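Local structure of SmhB (Serratia marcescens, 6ZZ5) at residues A297-R300 / D305-F308. The protein is the B component of a tripartite alpha-pore-forming toxin, captured here in its soluble form, and probably inserts into target membranes together with its partner proteins. Numbering follows the deposited sequence. Where two conformers were deposited one is given.
With SO4 (sulfate ion), chain C.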
ATOM      1  N   ALA A 297      14.886  27.918  18.924  1.00 22.70           N
ATOM      2  CA  ALA A 297      15.822  29.002  18.547  1.00 22.44           C
ATOM      3  C   ALA A 297      15.195  30.372  18.850  1.00 22.84           C
ATOM      4  O   ALA A 297      15.875  31.246  19.458  1.00 24.46           O
ATOM      5  CB  ALA A 297      16.246  28.860  17.069  1.00 22.72           C
ATOM      6  N   ASN A 298      13.919  30.542  18.543  1.00 21.32           N
ATOM      7  CA  ASN A 298      13.224  31.845  18.662  1.00 22.67           C
ATOM      8  C   ASN A 298      13.031  32.201  20.140  1.00 20.82           C
ATOM      9  O   ASN A 298      13.158  33.375  20.541  1.00 20.82           O
ATOM     10  CB  ASN A 298      11.936  31.851  17.836  1.00 23.38           C
ATOM     11  CG  ASN A 298      12.218  32.154  16.374  1.00 26.36           C
ATOM     12  OD1 ASN A 298      13.303  32.590  16.049  1.00 29.60           O
ATOM     13  ND2 ASN A 298      11.287  31.860  15.486  1.00 24.93           N
ATOM     14  N   LEU A 299      12.771  31.215  20.969  1.00 20.76           N
ATOM     15  CA  LEU A 299      12.637  31.470  22.411  1.00 20.83           C
ATOM     16  C   LEU A 299      14.010  31.831  22.993  1.00 21.66           C
ATOM     17  O   LEU A 299      14.110  32.832  23.732  1.00 22.52           O
ATOM     18  CB  LEU A 299      12.043  30.240  23.078  1.00 18.36           C
ATOM     19  CG  LEU A 299      11.827  30.403  24.579  1.00 19.48           C
ATOM     20  CD1 LEU A 299      10.861  31.531  24.900  1.00 27.81           C
ATOM     21  CD2 LEU A 299      11.336  29.096  25.162  1.00 22.41           C
ATOM     22  N   ARG A 300      15.039  31.080  22.615  1.00 21.01           N
ATOM     23  CA  ARG A 300      16.407  31.290  23.133  1.00 22.52           C
ATOM     24  C   ARG A 300      16.840  32.722  22.794  1.00 23.43           C
ATOM     25  O   ARG A 300      17.472  33.363  23.600  1.00 21.45           O
ATOM     26  CB  ARG A 300      17.362  30.276  22.508  1.00 24.05           C
ATOM     27  CG  ARG A 300      18.816  30.607  22.761  1.00 28.75           C
ATOM     28  CD  ARG A 300      19.883  29.750  22.101  1.00 28.23           C
ATOM     29  NE  ARG A 300      19.615  29.187  20.787  1.00 32.76           N
ATOM     30  CZ  ARG A 300      19.905  29.718  19.595  1.00 34.54           C
ATOM     31  NH1 ARG A 300      20.459  30.913  19.499  1.00 29.03           N
ATOM     32  NH2 ARG A 300      19.619  29.025  18.493  1.00 31.62           N
ATOM     33  N   ASP A 305       8.299  34.675  23.305  1.00 24.65           N
ATOM     34  CA  ASP A 305       8.330  34.557  24.785  1.00 23.18           C
ATOM     35  C   ASP A 305       7.427  33.386  25.241  1.00 22.07           C
ATOM     36  O   ASP A 305       6.807  32.692  24.386  1.00 22.03           O
ATOM     37  CB  ASP A 305       8.030  35.931  25.383  1.00 27.60           C
ATOM     38  CG  ASP A 305       6.624  36.423  25.143  1.00 26.26           C
ATOM     39  OD1 ASP A 305       5.809  35.654  24.577  1.00 26.94           O
ATOM     40  OD2 ASP A 305       6.386  37.629  25.436  1.00 28.56           O
ATOM     41  N   ASP A 306       7.354  33.149  26.544  1.00 22.52           N
ATOM     42  CA  ASP A 306       6.554  32.026  27.096  1.00 27.34           C
ATOM     43  C   ASP A 306       5.085  32.234  26.781  1.00 23.65           C
ATOM     44  O   ASP A 306       4.383  31.264  26.571  1.00 20.43           O
ATOM     45  CB  ASP A 306       6.795  31.901  28.602  1.00 27.57           C
ATOM     46  CG  ASP A 306       8.214  31.427  28.901  1.00 27.07           C
ATOM     47  OD1 ASP A 306       8.921  31.132  27.969  1.00 28.39           O
ATOM     48  OD2 ASP A 306       8.586  31.333  30.061  1.00 30.37           O
ATOM     49  N   SER A 307       4.617  33.474  26.741  1.00 21.14           N
ATOM     50  CA  SER A 307       3.196  33.763  26.442  0.50 22.45           C
ATOM     51  C   SER A 307       2.832  33.248  25.039  1.00 24.20           C
ATOM     52  O   SER A 307       1.760  32.651  24.868  1.00 22.19           O
ATOM     53  CB  SER A 307       2.926  35.235  26.605  0.50 24.77           C
ATOM     54  OG  SER A 307       1.560  35.443  26.426  0.50 23.50           O
ATOM     55  N   PHE A 308       3.739  33.397  24.077  1.00 23.83           N
ATOM     56  CA  PHE A 308       3.528  32.934  22.693  1.00 25.39           C
ATOM     57  C   PHE A 308       3.346  31.415  22.729  1.00 24.18           C
ATOM     58  O   PHE A 308       2.459  30.853  22.091  1.00 20.12           O
ATOM     59  CB  PHE A 308       4.725  33.322  21.837  1.00 25.24           C
ATOM     60  CG  PHE A 308       4.584  32.898  20.415  1.00 22.84           C
ATOM     61  CD1 PHE A 308       3.970  33.738  19.501  1.00 28.33           C
ATOM     62  CD2 PHE A 308       5.115  31.696  19.979  1.00 24.78           C
ATOM     63  CE1 PHE A 308       3.866  33.381  18.163  1.00 30.15           C
ATOM     64  CE2 PHE A 308       5.002  31.336  18.640  1.00 25.98           C
ATOM     65  CZ  PHE A 308       4.367  32.169  17.731  1.00 25.86           C
TER
HETATM   66  S   SO4 C 401      21.317  31.049  15.814  1.00 73.12           S
HETATM   67  O1  SO4 C 401      21.662  31.561  17.121  1.00 57.78           O
HETATM   68  O2  SO4 C 401      20.039  30.367  15.849  1.00 45.42           O
HETATM   69  O3  SO4 C 401      22.330  30.108  15.396  1.00 64.67           O
HETATM   70  O4  SO4 C 401      21.234  32.156  14.881  1.00 48.52           O
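Leu299 meets the start of the next helix through one methyl, CD1, which lies 3.7 Å from Asp306 OD1 and 3.9 Å from Asp305 C. The leucine and Asp306 side chains cross at about a right angle. With CG anti to the backbone N (chi1 -179°), Leu299 reaches CD1 to the first residues of helix 306-319. The contact is small, burying 96 Å² in all. The CA–CB bond of Asp305 points away from helix 252-300, and its carboxylate N-caps helix 306-319: Asp305 OD1 accepts from Phe308 N at 3.1 Å, while a weak backbone bond joins the same N-H to Asp305 O. Helix 99-151 adds Trp102 and Leu103 against Leu299, and its Lys99 NZ is hydrogen-bonded to Leu299 O. Beyond the contact, the edge of the Arg300 guanidinium meets a sulfate through two hydrogen bonds, NH1 to O1 at 2.7 Å and NH2 to O2 at 3.0 Å, the latter nearly straight at 172°. This ion probably comes from the crystallisation liquor. The whole is a short loop joining two consecutive helices at one end of the elongated helical bundle, where helix 252-300 hands over to a capped helix, within the long-helix architecture of HBL-type alpha-pore-forming toxins.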